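Local coordinates for protein macrophage receptor MARCO (Mus musculus, PDB 2OYA) that serves as a macrophage scavenger receptor, its cysteine-rich domain probably recognising ligands through a basic and an acidic surface cluster, at residues D32-N37 with G51-S56; W65-N70 with S82-G87. One frame throughout, in Å; residues are numbered along the deposited sequence.

Interaction 1. Residues D32-N37 with G51-S56; sequences DDWDNN and GRALSS
In this scavenger receptor cysteine-rich domain, the turn leading into helix 36-45 packs on strand 51-54, an outermost strand of the antiparallel sheet it forms with 98-101 and 14-15. Trp34 CB leaves toward the strand, CG is anti to the backbone N (chi1 -179°), and CD1 of the indole meets Ala53 CB at 3.5 Å, obliquely. Its NE1 donates to Gly98 O on the neighbouring strand, so the buried ring is fixed by a polar bond as well as by packing. At Asp35, the helix N-cap, CB points away and the carboxylate caps a backbone N just past the segment, while Ala53 CB sits 3.4 Å from Asp35 C. Asn36, in the first turn of the helix, supplies the polar link. Its side chain leaves beside the backbone N (chi1 -73°) and brings OD1 to 2.9 Å from Ala53 N. That bond is nearly straight (165° at the hydrogen) and lies in the plane of the Asn36 amide. OD1 is gripped twice, because a water donates to it and also to Ala53 O, each at 2.8 Å. Arg52 NH2 forms a salt bridge with Glu100 OE2, while a second water accepts from Arg52 NE at 3.0 Å and, weakly, from Asn36 ND2.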
loop_
_atom_site.group_PDB
_atom_site.type_symbol
_atom_site.label_atom_id
_atom_site.label_comp_id
_atom_site.label_asym_id
_atom_site.label_seq_id
_atom_site.Cartn_x
_atom_site.Cartn_y
_atom_site.Cartn_z
ATOM N N ASP A 32 -8.863 -2.081 -7.007
ATOM C CA ASP A 32 -8.963 -2.565 -8.393
ATOM C C ASP A 32 -7.606 -3.118 -8.822
ATOM O O ASP A 32 -6.630 -2.369 -8.863
ATOM C CB ASP A 32 -9.340 -1.434 -9.361
ATOM C CG ASP A 32 -10.736 -0.867 -9.136
ATOM O OD1 ASP A 32 -11.604 -1.537 -8.525
ATOM O OD2 ASP A 32 -10.965 0.273 -9.610
ATOM N N ASP A 33 -7.551 -4.415 -9.145
ATOM C CA ASP A 33 -6.284 -5.089 -9.595
ATOM C C ASP A 33 -5.208 -5.180 -8.510
ATOM O O ASP A 33 -4.068 -5.525 -8.799
ATOM C CB ASP A 33 -5.644 -4.407 -10.829
ATOM C CG ASP A 33 -6.528 -4.428 -12.059
ATOM O OD1 ASP A 33 -7.332 -5.376 -12.229
ATOM O OD2 ASP A 33 -6.371 -3.484 -12.876
ATOM N N TRP A 34 -5.564 -4.866 -7.264
ATOM C CA TRP A 34 -4.607 -4.887 -6.159
ATOM C C TRP A 34 -4.358 -6.340 -5.797
ATOM O O TRP A 34 -5.278 -7.054 -5.406
ATOM C CB TRP A 34 -5.156 -4.108 -4.971
ATOM C CG TRP A 34 -4.249 -4.026 -3.773
ATOM C CD1 TRP A 34 -4.381 -4.697 -2.582
ATOM C CD2 TRP A 34 -3.092 -3.192 -3.641
ATOM N NE1 TRP A 34 -3.374 -4.329 -1.718
ATOM C CE2 TRP A 34 -2.569 -3.407 -2.344
ATOM C CE3 TRP A 34 -2.445 -2.283 -4.499
ATOM C CZ2 TRP A 34 -1.412 -2.751 -1.878
ATOM C CZ3 TRP A 34 -1.296 -1.622 -4.036
ATOM C CH2 TRP A 34 -0.792 -1.870 -2.732
ATOM N N ASP A 35 -3.116 -6.786 -5.964
ATOM C CA ASP A 35 -2.818 -8.207 -5.779
ATOM C C ASP A 35 -1.576 -8.425 -4.891
ATOM O O ASP A 35 -1.010 -7.471 -4.388
ATOM C CB ASP A 35 -2.745 -8.933 -7.144
ATOM C CG ASP A 35 -1.561 -8.513 -7.988
ATOM O OD1 ASP A 35 -1.541 -8.886 -9.185
ATOM O OD2 ASP A 35 -0.651 -7.815 -7.478
ATOM N N ASN A 36 -1.181 -9.686 -4.676
ATOM C CA ASN A 36 -0.041 -9.988 -3.795
ATOM C C ASN A 36 1.268 -9.345 -4.253
ATOM O O ASN A 36 2.113 -8.995 -3.420
ATOM C CB ASN A 36 0.115 -11.500 -3.620
ATOM C CG ASN A 36 -0.978 -12.105 -2.720
ATOM O OD1 ASN A 36 -1.602 -11.404 -1.914
ATOM N ND2 ASN A 36 -1.223 -13.409 -2.874
ATOM N N ASN A 37 1.431 -9.193 -5.562
ATOM C CA ASN A 37 2.636 -8.560 -6.123
ATOM C C ASN A 37 2.680 -7.099 -5.719
ATOM O O ASN A 37 3.715 -6.604 -5.268
ATOM C CB ASN A 37 2.691 -8.696 -7.652
ATOM C CG ASN A 37 3.025 -10.108 -8.100
ATOM O OD1 ASN A 37 3.663 -10.876 -7.377
ATOM N ND2 ASN A 37 2.584 -10.459 -9.299
ATOM N N GLY A 51 4.105 -9.205 1.177
ATOM C CA GLY A 51 2.809 -8.574 1.424
ATOM C C GLY A 51 1.727 -9.475 0.849
ATOM O O GLY A 51 1.904 -10.095 -0.202
ATOM N N ARG A 52 0.607 -9.552 1.546
ATOM C CA ARG A 52 -0.611 -10.146 0.994
ATOM C C ARG A 52 -1.653 -9.054 0.813
ATOM O O ARG A 52 -1.842 -8.213 1.692
ATOM C CB ARG A 52 -1.150 -11.245 1.904
ATOM C CG ARG A 52 -0.236 -12.499 1.898
ATOM C CD ARG A 52 -0.740 -13.533 2.874
ATOM N NE ARG A 52 -2.119 -13.881 2.542
ATOM C CZ ARG A 52 -3.179 -13.585 3.284
ATOM N NH1 ARG A 52 -4.383 -13.937 2.869
ATOM N NH2 ARG A 52 -3.044 -12.950 4.443
ATOM N N ALA A 53 -2.307 -9.057 -0.341
ATOM C CA ALA A 53 -3.330 -8.074 -0.644
ATOM C C ALA A 53 -4.621 -8.370 0.106
ATOM O O ALA A 53 -5.108 -9.501 0.108
ATOM C CB ALA A 53 -3.608 -8.050 -2.148
ATOM N N LEU A 54 -5.163 -7.332 0.727
ATOM C CA LEU A 54 -6.477 -7.416 1.371
ATOM C C LEU A 54 -7.443 -6.552 0.582
ATOM O O LEU A 54 -7.309 -5.319 0.519
ATOM C CB LEU A 54 -6.418 -6.980 2.843
ATOM C CG LEU A 54 -5.342 -7.634 3.713
ATOM C CD1 LEU A 54 -5.337 -6.979 5.105
ATOM C CD2 LEU A 54 -5.503 -9.144 3.796
ATOM N N SER A 55 -8.439 -7.204 -0.012
ATOM C CA SER A 55 -9.401 -6.485 -0.851
ATOM C C SER A 55 -10.417 -5.763 0.032
ATOM O O SER A 55 -10.811 -6.273 1.080
ATOM C CB SER A 55 -10.089 -7.474 -1.794
ATOM O OG SER A 55 -11.093 -6.839 -2.578
ATOM N N SER A 56 -10.807 -4.555 -0.374
ATOM C CA SER A 56 -11.881 -3.806 0.304
ATOM C C SER A 56 -11.698 -3.731 1.820
ATOM O O SER A 56 -12.626 -3.962 2.606
ATOM C CB SER A 56 -13.251 -4.356 -0.121
ATOM O OG SER A 56 -13.418 -4.185 -1.538
HETATM O O HOH W 1 -4.126 -11.952 -0.850
HETATM O O HOH W 2 -2.040 -15.255 -0.124
#

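Interaction 2. Residues W65-N70 with S82-G87; sequences WLDNVN and SKNSWG. With SO4 (sulfate ion), chain C.
Three backbone hydrogen bonds hold 65-70 against the irregular loop 82-87, the two running in nearly opposite directions just outside the Cys71-Cys81 disulfide. Gly87 N donates to Trp65 O at 2.7 Å, from above the carbonyl plane; Asn84 N reaches Asp67 O at 3.0 Å, almost along the C=O axis; and Asn70 N meets Ser82 O at 2.7 Å, again from above the plane. Between the last two, Lys83 CA directs its hydrogen at Asn68 O in a straight CA-H...O contact.

Side chains pack along this backbone seam. Leu66 CD2 makes a CH-pi contact over one face of the Trp86 indole, 3.5 Å from the centroid of the six-membered ring. The edge of the same ring receives Trp65 CB, 3.9 Å from Trp86 CE3. Lys83 starts in the crowded position between its backbone N and carbonyl carbon (chi1 60°); from there, bent again at chi2 (-143°), the chain passes Leu66, with Lys83 CD 3.7 Å from Leu66 CD2. Its ammonium leads away to Cys81 O. The Asn84 and Asn68 side chains cross obliquely, amide planes 53° apart, and Asn68 ND2 probably donates to Asp33 OD2.

Farther out, one water bridges Asp67 N and Ser85 O, and another joins Asn70 O to Ser82 N. A sulfate, probably from the crystallisation liquor, accepts the backbone N-H of Trp86 on its O1 (2.8 Å from Trp86 N) and lies at the edge of the indole.

Tyr22 stacks on Trp86 and meets Trp65 edge-to-face, while Trp65 NE1 donates to Glu25 O. This is packing within the scavenger receptor cysteine-rich domain: it fastens loop 82-87 to the margin of the mixed sheet, where strand 64-66 runs parallel to 25-29, with Trp86 reaching Val20 on strand 17-22.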
loop_
_atom_site.group_PDB
_atom_site.type_symbol
_atom_site.label_atom_id
_atom_site.label_comp_id
_atom_site.label_asym_id
_atom_site.label_seq_id
_atom_site.Cartn_x
_atom_site.Cartn_y
_atom_site.Cartn_z
ATOM N N TRP A 65 -5.390 8.056 -4.043
ATOM C CA TRP A 65 -4.298 8.412 -4.960
ATOM C C TRP A 65 -4.004 7.417 -6.079
ATOM O O TRP A 65 -3.545 7.819 -7.150
ATOM C CB TRP A 65 -3.003 8.662 -4.202
ATOM C CG TRP A 65 -2.926 9.959 -3.431
ATOM C CD1 TRP A 65 -2.454 10.120 -2.175
ATOM C CD2 TRP A 65 -3.304 11.273 -3.894
ATOM N NE1 TRP A 65 -2.509 11.450 -1.808
ATOM C CE2 TRP A 65 -3.019 12.178 -2.848
ATOM C CE3 TRP A 65 -3.844 11.764 -5.092
ATOM C CZ2 TRP A 65 -3.283 13.548 -2.946
ATOM C CZ3 TRP A 65 -4.095 13.142 -5.196
ATOM C CH2 TRP A 65 -3.810 14.011 -4.126
ATOM N N LEU A 66 -4.186 6.131 -5.803
ATOM C CA LEU A 66 -3.814 5.068 -6.753
ATOM C C LEU A 66 -4.973 4.133 -7.087
ATOM O O LEU A 66 -5.840 3.878 -6.250
ATOM C CB LEU A 66 -2.644 4.247 -6.208
ATOM C CG LEU A 66 -1.299 4.961 -6.050
ATOM C CD1 LEU A 66 -0.298 4.017 -5.387
ATOM C CD2 LEU A 66 -0.789 5.477 -7.408
ATOM N N ASP A 67 -4.979 3.646 -8.325
ATOM C CA ASP A 67 -5.986 2.702 -8.807
ATOM C C ASP A 67 -5.323 1.875 -9.914
ATOM O O ASP A 67 -4.364 2.335 -10.563
ATOM C CB ASP A 67 -7.211 3.465 -9.346
ATOM C CG ASP A 67 -8.398 2.566 -9.644
ATOM O OD1 ASP A 67 -8.405 1.410 -9.201
ATOM O OD2 ASP A 67 -9.367 3.051 -10.289
ATOM N N ASN A 68 -5.808 0.650 -10.093
ATOM C CA ASN A 68 -5.271 -0.284 -11.087
ATOM C C ASN A 68 -3.760 -0.434 -11.005
ATOM O O ASN A 68 -3.066 -0.424 -12.025
ATOM C CB ASN A 68 -5.726 0.115 -12.500
ATOM C CG ASN A 68 -7.224 0.260 -12.589
ATOM O OD1 ASN A 68 -7.744 1.362 -12.780
ATOM N ND2 ASN A 68 -7.936 -0.840 -12.375
ATOM N N VAL A 69 -3.256 -0.579 -9.772
ATOM C CA VAL A 69 -1.835 -0.844 -9.579
ATOM C C VAL A 69 -1.505 -2.235 -10.136
ATOM O O VAL A 69 -2.171 -3.221 -9.799
ATOM C CB VAL A 69 -1.431 -0.738 -8.095
ATOM C CG1 VAL A 69 0.082 -0.943 -7.922
ATOM C CG2 VAL A 69 -1.862 0.628 -7.517
ATOM N N ASN A 70 -0.483 -2.292 -10.990
ATOM C CA ASN A 70 -0.064 -3.541 -11.619
ATOM C C ASN A 70 1.448 -3.740 -11.551
ATOM O O ASN A 70 2.135 -3.699 -12.567
ATOM C CB ASN A 70 -0.560 -3.592 -13.064
ATOM C CG ASN A 70 -1.998 -4.042 -13.163
ATOM O OD1 ASN A 70 -2.292 -5.237 -13.085
ATOM N ND2 ASN A 70 -2.908 -3.091 -13.344
ATOM N N SER A 82 3.539 0.084 -12.784
ATOM C CA SER A 82 2.483 0.518 -13.669
ATOM C C SER A 82 1.201 0.679 -12.841
ATOM O O SER A 82 0.927 -0.144 -11.956
ATOM C CB SER A 82 2.260 -0.532 -14.742
ATOM O OG SER A 82 1.193 -0.133 -15.568
ATOM N N LYS A 83 0.436 1.728 -13.143
ATOM C CA LYS A 83 -0.802 2.065 -12.423
ATOM C C LYS A 83 -1.530 3.188 -13.174
ATOM O O LYS A 83 -0.962 3.785 -14.100
ATOM C CB LYS A 83 -0.471 2.475 -10.970
ATOM C CG LYS A 83 0.440 3.693 -10.843
ATOM C CD LYS A 83 1.432 3.584 -9.683
ATOM C CE LYS A 83 2.325 4.817 -9.645
ATOM N NZ LYS A 83 3.143 4.959 -10.891
ATOM N N ASN A 84 -2.778 3.477 -12.801
ATOM C CA ASN A 84 -3.472 4.650 -13.332
ATOM C C ASN A 84 -2.651 5.905 -13.031
ATOM O O ASN A 84 -1.788 5.886 -12.145
ATOM C CB ASN A 84 -4.863 4.809 -12.699
ATOM C CG ASN A 84 -5.953 3.987 -13.386
ATOM O OD1 ASN A 84 -7.148 4.199 -13.124
ATOM N ND2 ASN A 84 -5.565 3.060 -14.250
ATOM N N SER A 85 -2.921 6.991 -13.760
ATOM C CA SER A 85 -2.444 8.323 -13.384
ATOM C C SER A 85 -2.746 8.527 -11.891
ATOM O O SER A 85 -3.781 8.075 -11.416
ATOM C CB SER A 85 -3.181 9.397 -14.193
ATOM O OG SER A 85 -2.892 9.319 -15.566
ATOM N N TRP A 86 -1.843 9.188 -11.161
ATOM C CA TRP A 86 -2.089 9.502 -9.757
ATOM C C TRP A 86 -3.373 10.313 -9.639
ATOM O O TRP A 86 -3.565 11.298 -10.377
ATOM C CB TRP A 86 -0.940 10.298 -9.170
ATOM C CG TRP A 86 0.336 9.528 -8.961
ATOM C CD1 TRP A 86 1.365 9.365 -9.857
ATOM C CD2 TRP A 86 0.730 8.850 -7.771
ATOM N NE1 TRP A 86 2.368 8.604 -9.299
ATOM C CE2 TRP A 86 2.008 8.280 -8.014
ATOM C CE3 TRP A 86 0.124 8.654 -6.514
ATOM C CZ2 TRP A 86 2.697 7.551 -7.045
ATOM C CZ3 TRP A 86 0.829 7.924 -5.538
ATOM C CH2 TRP A 86 2.095 7.387 -5.819
ATOM N N GLY A 87 -4.255 9.870 -8.745
ATOM C CA GLY A 87 -5.523 10.526 -8.480
ATOM C C GLY A 87 -6.646 10.215 -9.459
ATOM O O GLY A 87 -7.770 10.693 -9.269
HETATM S S SO4 C . 1.066 10.471 -13.669
HETATM O O1 SO4 C . -0.020 10.721 -12.699
HETATM O O2 SO4 C . 1.175 9.045 -13.984
HETATM O O3 SO4 C . 0.779 11.226 -14.886
HETATM O O4 SO4 C . 2.328 10.959 -13.124
HETATM O O HOH W 3 -3.388 5.683 -9.930
HETATM O O HOH W 4 4.777 -2.376 -13.121
#

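In the fold
From the N terminus, the chain passes through strands 17-22 and 25-29 before reaching 32-37. Interaction 1 closes the excursion that contains helix 36-45. The chain then enters strand 64-66, and interaction 2 closes a second loop, without helix or strand between its segments, which holds the Cys71-Cys81 disulfide. The two contacts follow in series, neither nested nor crossed, with centres about 13 Å apart. They meet where 32-33 passes 67-70, and there the carboxylates of Asp32 and Asp67 lie close. Interaction 1 joins the helix start to the antiparallel sheet, interaction 2 joins a loop to the mixed sheet, and the 32-33 with 67-70 contacts connect the two.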